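Local coordinates for glycosyltransferase (duf1792) (Streptococcus sanguinis, PDB 5V4A), which forms the C-terminal GT-D-fold glycosyltransferase domain of a longer protein, binds UDP and probably transfers a sugar from a nucleotide-linked donor, at residues P48-R53 against N175-L180; A182-V187 against V208-Q213; V26-G31 against E56-E61. All coordinates share one frame; numbering follows the deposited sequence.

Contact 1 (P48-R53 against N175-L180); sequences PELSAR and NAYSKL. With UDP (uridine-5'-diphosphate), chain C.
Leu50 lies against one face of the Tyr177 ring, and this pair makes up most of the interface. At its centre is a CH-pi contact. Leu50 CB sits 3.8 Å from the centroid of the Tyr177 ring and only 7° off the ring normal, so the methylene is almost directly above the middle of the ring. The leucine methyls add to it. Leu50 CD1 approaches Tyr177 CD1 at 3.5 Å, and the second methyl, Leu50 CD2, lies 4.1 Å from Tyr177 CB. The two side chains slide past each other in opposite directions. Tyr177 has CG anti to its backbone N (chi1 -176°), which carries the ring out from the 175-180 loop to helix 48-58. Its phenol end passes beside Glu49, whose CB is 3.8 Å from Tyr177 OH.

No hydrogen bond joins the two segments. The polar bonds run to other partners. Leu50 N is bonded to Asp47 OD1 at the start of its helix. On the other side, Ala176 N donates to UDP O4 at 3.0 Å, with an N-H...O angle of 150°, and Ala176 CB lies 3.3 Å from the same oxygen. Leu50 and Tyr177 also touch helix 201-213, through Val206 and Thr203 respectively, so the pair fills a corner between three elements.

Lys179 takes the N-cap position ahead of helix 180-190, and the preceding loop follows strand 165-171. Loops at the C-terminal ends of parallel strands form the nucleotide site in Rossmann-like folds. Here the loop supplies part of the uracil end of the UDP pocket in the GT-D domain.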
loop_
_atom_site.group_PDB
_atom_site.type_symbol
_atom_site.label_atom_id
_atom_site.label_comp_id
_atom_site.label_asym_id
_atom_site.label_seq_id
_atom_site.Cartn_x
_atom_site.Cartn_y
_atom_site.Cartn_z
ATOM N N PRO A 48 11.287 -9.546 -36.218
ATOM C CA PRO A 48 10.014 -10.228 -36.481
ATOM C C PRO A 48 9.670 -11.265 -35.423
ATOM O O PRO A 48 8.483 -11.504 -35.161
ATOM C CB PRO A 48 10.239 -10.873 -37.858
ATOM C CG PRO A 48 11.717 -11.059 -37.923
ATOM C CD PRO A 48 12.303 -9.861 -37.232
ATOM N N GLU A 49 10.670 -11.925 -34.834
ATOM C CA GLU A 49 10.375 -12.908 -33.798
ATOM C C GLU A 49 9.829 -12.236 -32.539
ATOM O O GLU A 49 8.874 -12.735 -31.938
ATOM C CB GLU A 49 11.618 -13.739 -33.494
ATOM C CG GLU A 49 11.876 -14.805 -34.557
ATOM C CD GLU A 49 13.183 -15.544 -34.360
ATOM O OE1 GLU A 49 14.200 -14.892 -34.043
ATOM O OE2 GLU A 49 13.190 -16.782 -34.525
ATOM N N LEU A 50 10.418 -11.103 -32.144
ATOM C CA LEU A 50 9.922 -10.329 -31.009
ATOM C C LEU A 50 8.482 -9.870 -31.226
ATOM O O LEU A 50 7.611 -10.099 -30.378
ATOM C CB LEU A 50 10.837 -9.121 -30.778
ATOM C CG LEU A 50 10.377 -8.093 -29.757
ATOM C CD1 LEU A 50 10.154 -8.747 -28.443
ATOM C CD2 LEU A 50 11.394 -6.961 -29.612
ATOM N N SER A 51 8.218 -9.199 -32.349
ATOM C CA SER A 51 6.893 -8.636 -32.592
ATOM C C SER A 51 5.817 -9.712 -32.599
ATOM O O SER A 51 4.733 -9.523 -32.025
ATOM C CB SER A 51 6.885 -7.876 -33.916
ATOM O OG SER A 51 7.661 -6.702 -33.823
ATOM N N ALA A 52 6.101 -10.856 -33.227
ATOM C CA ALA A 52 5.134 -11.946 -33.234
ATOM C C ALA A 52 4.934 -12.493 -31.828
ATOM O O ALA A 52 3.820 -12.886 -31.450
ATOM C CB ALA A 52 5.585 -13.051 -34.189
ATOM N N ARG A 53 6.014 -12.535 -31.047
ATOM C CA ARG A 53 5.912 -12.991 -29.667
ATOM C C ARG A 53 5.129 -12.002 -28.808
ATOM O O ARG A 53 4.383 -12.413 -27.912
ATOM C CB ARG A 53 7.300 -13.216 -29.081
ATOM C CG ARG A 53 7.285 -13.892 -27.724
ATOM C CD ARG A 53 6.811 -15.335 -27.783
ATOM N NE ARG A 53 7.110 -16.044 -26.539
ATOM C CZ ARG A 53 6.641 -17.251 -26.231
ATOM N NH1 ARG A 53 5.846 -17.896 -27.078
ATOM N NH2 ARG A 53 6.971 -17.823 -25.081
ATOM N N ASN A 175 18.010 -2.644 -27.621
ATOM C CA ASN A 175 18.130 -3.858 -28.432
ATOM C C ASN A 175 18.509 -5.072 -27.571
ATOM O O ASN A 175 19.345 -5.895 -27.953
ATOM C CB ASN A 175 19.157 -3.661 -29.549
ATOM C CG ASN A 175 18.694 -2.695 -30.631
ATOM O OD1 ASN A 175 17.533 -2.283 -30.687
ATOM N ND2 ASN A 175 19.625 -2.306 -31.489
ATOM N N ALA A 176 17.917 -5.174 -26.377
ATOM C CA ALA A 176 18.251 -6.289 -25.490
ATOM C C ALA A 176 17.711 -7.615 -26.009
ATOM O O ALA A 176 18.200 -8.676 -25.600
ATOM C CB ALA A 176 17.708 -6.056 -24.077
ATOM N N TYR A 177 16.714 -7.574 -26.887
ATOM C CA TYR A 177 16.113 -8.815 -27.357
ATOM C C TYR A 177 17.142 -9.745 -27.992
ATOM O O TYR A 177 16.996 -10.971 -27.914
ATOM C CB TYR A 177 14.985 -8.534 -28.344
ATOM C CG TYR A 177 14.296 -9.819 -28.752
ATOM C CD1 TYR A 177 13.276 -10.341 -27.963
ATOM C CD2 TYR A 177 14.673 -10.523 -29.905
ATOM C CE1 TYR A 177 12.644 -11.524 -28.302
ATOM C CE2 TYR A 177 14.035 -11.711 -30.249
ATOM C CZ TYR A 177 13.024 -12.200 -29.433
ATOM O OH TYR A 177 12.378 -13.371 -29.751
ATOM N N SER A 178 18.185 -9.204 -28.621
ATOM C CA SER A 178 19.136 -10.114 -29.255
ATOM C C SER A 178 19.906 -10.960 -28.244
ATOM O O SER A 178 20.550 -11.935 -28.645
ATOM C CB SER A 178 20.123 -9.340 -30.136
ATOM O OG SER A 178 21.149 -8.757 -29.364
ATOM N N LYS A 179 19.854 -10.621 -26.956
ATOM C CA LYS A 179 20.540 -11.383 -25.920
ATOM C C LYS A 179 19.582 -12.157 -25.011
ATOM O O LYS A 179 20.006 -12.637 -23.965
ATOM C CB LYS A 179 21.415 -10.446 -25.085
ATOM C CG LYS A 179 22.728 -10.083 -25.776
ATOM C CD LYS A 179 23.700 -9.400 -24.836
ATOM C CE LYS A 179 24.977 -8.974 -25.571
ATOM N NZ LYS A 179 25.721 -10.142 -26.126
ATOM N N LEU A 180 18.330 -12.356 -25.437
ATOM C CA LEU A 180 17.298 -12.909 -24.554
ATOM C C LEU A 180 17.714 -14.246 -23.946
ATOM O O LEU A 180 17.574 -14.461 -22.733
ATOM C CB LEU A 180 15.977 -13.076 -25.317
ATOM C CG LEU A 180 14.858 -13.814 -24.563
ATOM C CD1 LEU A 180 14.360 -12.986 -23.386
ATOM C CD2 LEU A 180 13.698 -14.151 -25.488
HETATM N N1 UDP C . 15.370 -0.932 -21.569
HETATM C C2 UDP C . 16.571 -1.597 -21.513
HETATM N N3 UDP C . 16.922 -2.261 -22.659
HETATM C C4 UDP C . 16.205 -2.322 -23.838
HETATM C C5 UDP C . 14.964 -1.617 -23.815
HETATM C C6 UDP C . 14.584 -0.966 -22.697
HETATM O O2 UDP C . 17.283 -1.602 -20.521
HETATM O O4 UDP C . 16.651 -2.979 -24.797
HETATM C "C1'" UDP C . 14.905 -0.257 -20.326
HETATM C "C2'" UDP C . 14.963 1.264 -20.281
HETATM O "O2'" UDP C . 16.293 1.725 -20.046
HETATM C "C3'" UDP C . 13.994 1.538 -19.111
HETATM C "C4'" UDP C . 12.989 0.371 -19.193
HETATM O "O4'" UDP C . 13.542 -0.561 -20.147
HETATM O "O3'" UDP C . 14.629 1.463 -17.840
HETATM C "C5'" UDP C . 11.578 0.746 -19.579
HETATM O "O5'" UDP C . 10.735 -0.406 -19.804
HETATM P PA UDP C . 9.262 -0.240 -20.356
HETATM O O1A UDP C . 9.274 0.279 -21.792
HETATM O O2A UDP C . 8.566 -1.525 -20.102
HETATM O O3A UDP C . 8.622 0.952 -19.440
HETATM P PB UDP C . 7.142 1.472 -19.185
HETATM O O1B UDP C . 6.289 0.498 -20.007
HETATM O O2B UDP C . 7.149 2.874 -19.839
HETATM O O3B UDP C . 6.796 1.467 -17.727
#

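Contact 2 (A182-V187 against V208-Q213); sequences AIKQAV and VYDLVQ
The helix that bears Lys184 and Val187 runs beside the helix that bears Asp210 and Leu211. Their backbones are nearest at Lys184 and Leu211, where the CA atoms are 7.7 Å apart. Both segments are helical, with bonds from the N-H of residue i+4 to the C=O of residue i, such as Val187 N to Ile183 O.

One polar pair and one apolar pair fill the gap. Lys184 NZ forms a salt bridge and hydrogen bond with Asp210 OD2 at 2.7 Å. The ammonium meets that oxygen from above the carboxylate plane, 51° out of it. A bend at chi3 (-82°) turns the end of the lysine, and the two side chains cross at about a right angle. Lys184 CD also packs on Asp210 CB at 3.8 Å. The second oxygen, Asp210 OD1, pairs with Arg53 of helix 48-58. The carboxylate therefore lies between two cations, which would probably keep it ionised.

Val187, about one turn after Lys184, and Leu211, next to Asp210, meet tip to tip. Val187 CG1 is 3.7 Å from Leu211 CD2 and 4.0 Å from Leu211 CD1.

Helices 180-190 and 201-213 are the connecting helices of successive beta-alpha-beta units. The first leads from strand 165-171 to strand 195-199, and the second leads on to strand 218-220. Helix 201-213 is also packed against strand 24-27 through Val208 and against helix 48-58 through Tyr209.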
loop_
_atom_site.group_PDB
_atom_site.type_symbol
_atom_site.label_atom_id
_atom_site.label_comp_id
_atom_site.label_asym_id
_atom_site.label_seq_id
_atom_site.Cartn_x
_atom_site.Cartn_y
_atom_site.Cartn_z
ATOM N N ALA A 182 20.669 -15.546 -23.458
ATOM C CA ALA A 182 21.764 -15.362 -22.512
ATOM C C ALA A 182 21.277 -14.708 -21.230
ATOM O O ALA A 182 21.751 -15.047 -20.139
ATOM C CB ALA A 182 22.879 -14.530 -23.145
ATOM N N ILE A 183 20.331 -13.772 -21.343
ATOM C CA ILE A 183 19.740 -13.165 -20.148
ATOM C C ILE A 183 18.997 -14.223 -19.344
ATOM O O ILE A 183 19.155 -14.310 -18.125
ATOM C CB ILE A 183 18.823 -11.991 -20.529
ATOM C CG1 ILE A 183 19.637 -10.849 -21.149
ATOM C CG2 ILE A 183 18.119 -11.438 -19.287
ATOM C CD1 ILE A 183 18.788 -9.834 -21.922
ATOM N N LYS A 184 18.191 -15.058 -20.023
ATOM C CA LYS A 184 17.489 -16.147 -19.341
ATOM C C LYS A 184 18.470 -17.088 -18.661
ATOM O O LYS A 184 18.239 -17.537 -17.531
ATOM C CB LYS A 184 16.606 -16.920 -20.325
ATOM C CG LYS A 184 15.258 -16.267 -20.551
ATOM C CD LYS A 184 14.247 -17.202 -21.153
ATOM C CE LYS A 184 14.386 -17.308 -22.634
ATOM N NZ LYS A 184 13.337 -18.203 -23.200
ATOM N N GLN A 185 19.583 -17.387 -19.330
ATOM C CA GLN A 185 20.569 -18.268 -18.725
ATOM C C GLN A 185 21.141 -17.651 -17.458
ATOM O O GLN A 185 21.314 -18.338 -16.443
ATOM C CB GLN A 185 21.673 -18.574 -19.729
ATOM C CG GLN A 185 22.772 -19.451 -19.196
ATOM C CD GLN A 185 23.574 -20.077 -20.309
ATOM O OE1 GLN A 185 23.721 -19.492 -21.384
ATOM N NE2 GLN A 185 24.093 -21.277 -20.066
ATOM N N ALA A 186 21.392 -16.345 -17.483
ATOM C CA ALA A 186 21.874 -15.673 -16.283
ATOM C C ALA A 186 20.838 -15.733 -15.176
ATOM O O ALA A 186 21.184 -15.945 -14.012
ATOM C CB ALA A 186 22.242 -14.223 -16.593
ATOM N N VAL A 187 19.558 -15.568 -15.522
ATOM C CA VAL A 187 18.507 -15.617 -14.508
ATOM C C VAL A 187 18.483 -16.982 -13.835
ATOM O O VAL A 187 18.465 -17.082 -12.606
ATOM C CB VAL A 187 17.142 -15.268 -15.125
ATOM C CG1 VAL A 187 16.018 -15.706 -14.204
ATOM C CG2 VAL A 187 17.058 -13.754 -15.396
ATOM N N VAL A 208 9.525 -12.157 -18.906
ATOM C CA VAL A 208 8.598 -12.567 -17.850
ATOM C C VAL A 208 7.774 -13.762 -18.313
ATOM O O VAL A 208 7.609 -14.740 -17.577
ATOM C CB VAL A 208 7.687 -11.409 -17.416
ATOM C CG1 VAL A 208 6.543 -11.992 -16.541
ATOM C CG2 VAL A 208 8.471 -10.375 -16.638
ATOM N N TYR A 209 7.201 -13.681 -19.515
ATOM C CA TYR A 209 6.385 -14.799 -19.993
ATOM C C TYR A 209 7.173 -16.100 -19.978
ATOM O O TYR A 209 6.703 -17.121 -19.452
ATOM C CB TYR A 209 5.851 -14.529 -21.398
ATOM C CG TYR A 209 4.985 -15.669 -21.879
ATOM C CD1 TYR A 209 3.623 -15.650 -21.688
ATOM C CD2 TYR A 209 5.544 -16.780 -22.504
ATOM C CE1 TYR A 209 2.832 -16.713 -22.110
ATOM C CE2 TYR A 209 4.759 -17.851 -22.923
ATOM C CZ TYR A 209 3.403 -17.800 -22.734
ATOM O OH TYR A 209 2.609 -18.850 -23.150
ATOM N N ASP A 210 8.380 -16.084 -20.548
ATOM C CA ASP A 210 9.180 -17.301 -20.631
ATOM C C ASP A 210 9.558 -17.805 -19.249
ATOM O O ASP A 210 9.584 -19.016 -19.006
ATOM C CB ASP A 210 10.444 -17.056 -21.465
ATOM C CG ASP A 210 10.187 -17.085 -22.958
ATOM O OD1 ASP A 210 9.075 -17.463 -23.384
ATOM O OD2 ASP A 210 11.112 -16.733 -23.713
ATOM N N LEU A 211 9.884 -16.890 -18.337
ATOM C CA LEU A 211 10.258 -17.288 -16.988
ATOM C C LEU A 211 9.074 -17.871 -16.223
ATOM O O LEU A 211 9.249 -18.823 -15.458
ATOM C CB LEU A 211 10.836 -16.083 -16.239
ATOM C CG LEU A 211 12.248 -15.656 -16.631
ATOM C CD1 LEU A 211 12.629 -14.397 -15.862
ATOM C CD2 LEU A 211 13.242 -16.779 -16.388
ATOM N N VAL A 212 7.862 -17.361 -16.464
ATOM C CA VAL A 212 6.671 -17.924 -15.826
ATOM C C VAL A 212 6.488 -19.382 -16.228
ATOM O O VAL A 212 6.163 -20.241 -15.398
ATOM C CB VAL A 212 5.429 -17.088 -16.195
ATOM C CG1 VAL A 212 4.149 -17.833 -15.833
ATOM C CG2 VAL A 212 5.481 -15.714 -15.500
ATOM N N GLN A 213 6.737 -19.692 -17.494
ATOM C CA GLN A 213 6.553 -21.064 -17.959
ATOM C C GLN A 213 7.493 -22.022 -17.237
ATOM O O GLN A 213 7.211 -23.224 -17.139
ATOM C CB GLN A 213 6.767 -21.133 -19.470
ATOM C CG GLN A 213 5.902 -20.160 -20.267
ATOM C CD GLN A 213 4.441 -20.112 -19.829
ATOM O OE1 GLN A 213 3.764 -21.138 -19.729
ATOM N NE2 GLN A 213 3.949 -18.905 -19.566
#

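Contact 3 (V26-G31 against E56-E61); sequences VRFGDG and EIMSME. With UDP (uridine-5'-diphosphate), chain C.
Phe28 packs on two neighbouring residues of helix 48-58: Met58 over a face of its ring and Ile57 at the edge. Met58 CG is 3.4 Å from the Phe28 centroid and 10° off the normal. The sulfur continues beyond it. Met58 SD is 4.6 Å from the Phe28 centroid in an oblique Met-aromatic contact. Ile57 CG2 lies near the ring plane and 3.5 Å from Phe28 CZ. The same methyl touches Val26 CG2 more loosely, at 4.2 Å. Ile57 CG2 is anti to the backbone N, a position from which this one branch serves both residues.

Val26 and Phe28 turn toward the helix, while Arg27 between them turns to the nucleotide. This is the alternation of a strand end. Here it turns two residues to the apolar helix contact and one to the UDP, at the C-terminal end of a strand of a parallel sheet, where Rossmann-like folds bind nucleotides. Arg27 binds the diphosphate of UDP. Its NH1 donates to UDP O1B at 3.0 Å, and its NH2 donates to the same oxygen at 3.1 Å. A weaker bond links Arg27 NH2 to UDP O2A at 2.8 Å, bent to 126°, so the guanidinium bridges the two phosphates.

Further out, Asp220 OD1 forms a salt bridge with Arg27 NH2, and the carbonyl of Thr112 takes a bond from Arg27 NH1. These partners help fix how the guanidinium is turned. Lys205, which also binds UDP, packs against Phe28. Backbone bonds from Val26 and Phe28 to Cys69 tie the segment to strand 66-70. Beyond Phe28, Gly29 is the N-cap of helix 30-36. At the far end of helix 48-58, Ser59 OG donates to Glu56 O at 2.8 Å.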
loop_
_atom_site.group_PDB
_atom_site.type_symbol
_atom_site.label_atom_id
_atom_site.label_comp_id
_atom_site.label_asym_id
_atom_site.label_seq_id
_atom_site.Cartn_x
_atom_site.Cartn_y
_atom_site.Cartn_z
ATOM N N VAL A 26 2.864 -8.830 -16.755
ATOM C CA VAL A 26 3.408 -8.308 -18.007
ATOM C C VAL A 26 2.509 -7.172 -18.470
ATOM O O VAL A 26 1.279 -7.297 -18.456
ATOM C CB VAL A 26 3.535 -9.364 -19.132
ATOM C CG1 VAL A 26 4.702 -10.256 -18.883
ATOM C CG2 VAL A 26 2.223 -10.168 -19.377
ATOM N N ARG A 27 3.125 -6.061 -18.874
ATOM C CA ARG A 27 2.403 -4.858 -19.259
ATOM C C ARG A 27 2.754 -4.529 -20.699
ATOM O O ARG A 27 3.917 -4.618 -21.098
ATOM C CB ARG A 27 2.762 -3.666 -18.352
ATOM C CG ARG A 27 3.019 -4.009 -16.899
ATOM C CD ARG A 27 3.693 -2.849 -16.153
ATOM N NE ARG A 27 5.051 -2.746 -16.670
ATOM C CZ ARG A 27 5.429 -1.881 -17.601
ATOM N NH1 ARG A 27 4.566 -0.964 -18.041
ATOM N NH2 ARG A 27 6.675 -1.921 -18.070
ATOM N N PHE A 28 1.764 -4.132 -21.479
ATOM C CA PHE A 28 2.011 -3.720 -22.855
ATOM C C PHE A 28 1.615 -2.268 -22.996
ATOM O O PHE A 28 0.511 -1.887 -22.606
ATOM C CB PHE A 28 1.233 -4.593 -23.837
ATOM C CG PHE A 28 1.738 -5.985 -23.898
ATOM C CD1 PHE A 28 1.208 -6.966 -23.074
ATOM C CD2 PHE A 28 2.778 -6.312 -24.757
ATOM C CE1 PHE A 28 1.693 -8.262 -23.125
ATOM C CE2 PHE A 28 3.274 -7.590 -24.814
ATOM C CZ PHE A 28 2.727 -8.576 -23.992
ATOM N N GLY A 29 2.532 -1.455 -23.525
ATOM C CA GLY A 29 2.251 -0.057 -23.762
ATOM C C GLY A 29 2.347 0.298 -25.229
ATOM O O GLY A 29 2.311 -0.579 -26.099
ATOM N N ASP A 30 2.468 1.594 -25.513
ATOM C CA ASP A 30 2.454 2.064 -26.892
ATOM C C ASP A 30 3.672 1.592 -27.677
ATOM O O ASP A 30 3.578 1.390 -28.890
ATOM C CB ASP A 30 2.344 3.591 -26.909
ATOM C CG ASP A 30 3.344 4.259 -25.990
ATOM O OD1 ASP A 30 3.267 4.049 -24.757
ATOM O OD2 ASP A 30 4.215 4.991 -26.499
ATOM N N GLY A 31 4.810 1.394 -27.015
ATOM C CA GLY A 31 5.992 0.944 -27.727
ATOM C C GLY A 31 5.882 -0.490 -28.202
ATOM O O GLY A 31 6.460 -0.853 -29.231
ATOM N N GLU A 56 1.511 -12.367 -29.522
ATOM C CA GLU A 56 0.987 -13.614 -28.970
ATOM C C GLU A 56 0.641 -13.457 -27.496
ATOM O O GLU A 56 -0.390 -13.962 -27.039
ATOM C CB GLU A 56 1.988 -14.748 -29.152
ATOM C CG GLU A 56 1.365 -16.092 -28.834
ATOM C CD GLU A 56 2.342 -17.252 -28.861
ATOM O OE1 GLU A 56 3.513 -17.063 -29.258
ATOM O OE2 GLU A 56 1.931 -18.352 -28.428
ATOM N N ILE A 57 1.512 -12.786 -26.738
ATOM C CA ILE A 57 1.288 -12.630 -25.308
ATOM C C ILE A 57 0.125 -11.676 -25.047
ATOM O O ILE A 57 -0.691 -11.902 -24.136
ATOM C CB ILE A 57 2.586 -12.163 -24.625
ATOM C CG1 ILE A 57 3.710 -13.182 -24.813
ATOM C CG2 ILE A 57 2.384 -11.940 -23.153
ATOM C CD1 ILE A 57 5.078 -12.605 -24.427
ATOM N N MET A 58 0.012 -10.618 -25.865
ATOM C CA MET A 58 -1.063 -9.636 -25.721
ATOM C C MET A 58 -2.445 -10.259 -25.800
ATOM O O MET A 58 -3.399 -9.716 -25.231
ATOM C CB MET A 58 -0.952 -8.555 -26.797
ATOM C CG MET A 58 0.216 -7.612 -26.644
ATOM S SD MET A 58 0.246 -6.378 -27.963
ATOM C CE MET A 58 -1.405 -5.708 -27.793
ATOM N N SER A 59 -2.586 -11.353 -26.542
ATOM C CA SER A 59 -3.873 -11.978 -26.795
ATOM C C SER A 59 -4.282 -12.965 -25.707
ATOM O O SER A 59 -5.339 -13.580 -25.823
ATOM C CB SER A 59 -3.831 -12.698 -28.141
ATOM O OG SER A 59 -2.977 -13.829 -28.059
ATOM N N MET A 60 -3.454 -13.141 -24.684
ATOM C CA MET A 60 -3.650 -14.122 -23.625
ATOM C C MET A 60 -4.521 -13.580 -22.499
ATOM O O MET A 60 -4.552 -12.376 -22.238
ATOM C CB MET A 60 -2.294 -14.545 -23.089
ATOM C CG MET A 60 -1.677 -15.579 -23.952
ATOM S SD MET A 60 -0.108 -15.973 -23.244
ATOM C CE MET A 60 -0.592 -17.370 -22.238
ATOM N N GLU A 61 -5.210 -14.489 -21.811
ATOM C CA GLU A 61 -6.060 -14.110 -20.689
ATOM C C GLU A 61 -5.299 -14.161 -19.371
ATOM O O GLU A 61 -4.373 -14.958 -19.187
ATOM C CB GLU A 61 -7.299 -15.006 -20.612
ATOM C CG GLU A 61 -8.021 -15.141 -21.945
ATOM C CD GLU A 61 -9.242 -16.037 -21.864
ATOM O OE1 GLU A 61 -9.194 -17.044 -21.122
ATOM O OE2 GLU A 61 -10.244 -15.737 -22.551
HETATM N N1 UDP C . 15.370 -0.932 -21.569
HETATM C C2 UDP C . 16.571 -1.597 -21.513
HETATM N N3 UDP C . 16.922 -2.261 -22.659
HETATM C C4 UDP C . 16.205 -2.322 -23.838
HETATM C C5 UDP C . 14.964 -1.617 -23.815
HETATM C C6 UDP C . 14.584 -0.966 -22.697
HETATM O O2 UDP C . 17.283 -1.602 -20.521
HETATM O O4 UDP C . 16.651 -2.979 -24.797
HETATM C "C1'" UDP C . 14.905 -0.257 -20.326
HETATM C "C2'" UDP C . 14.963 1.264 -20.281
HETATM O "O2'" UDP C . 16.293 1.725 -20.046
HETATM C "C3'" UDP C . 13.994 1.538 -19.111
HETATM C "C4'" UDP C . 12.989 0.371 -19.193
HETATM O "O4'" UDP C . 13.542 -0.561 -20.147
HETATM O "O3'" UDP C . 14.629 1.463 -17.840
HETATM C "C5'" UDP C . 11.578 0.746 -19.579
HETATM O "O5'" UDP C . 10.735 -0.406 -19.804
HETATM P PA UDP C . 9.262 -0.240 -20.356
HETATM O O1A UDP C . 9.274 0.279 -21.792
HETATM O O2A UDP C . 8.566 -1.525 -20.102
HETATM O O3A UDP C . 8.622 0.952 -19.440
HETATM P PB UDP C . 7.142 1.472 -19.185
HETATM O O1B UDP C . 6.289 0.498 -20.007
HETATM O O2B UDP C . 7.149 2.874 -19.839
HETATM O O3B UDP C . 6.796 1.467 -17.727
#

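Contacts 2 and 3 are buried, whereas contact 1 is only partly so and reaches the surface at Glu49. Contacts 1 and 3 share helix 48-58. Its earlier part meets the loop at the uracil, and its later part meets the strand end at the diphosphate. Both are apolar between their segments and touch UDP through a neighbouring residue. Contact 2 lies further from the nucleotide and adds a salt bridge to its apolar pair. Its carboxylate also ties it to contact 1. It meets contact 3 where Tyr209 packs on Ile57 and Met60, and Val208 on Val26. Helix 201-213 thus adjoins both other contacts.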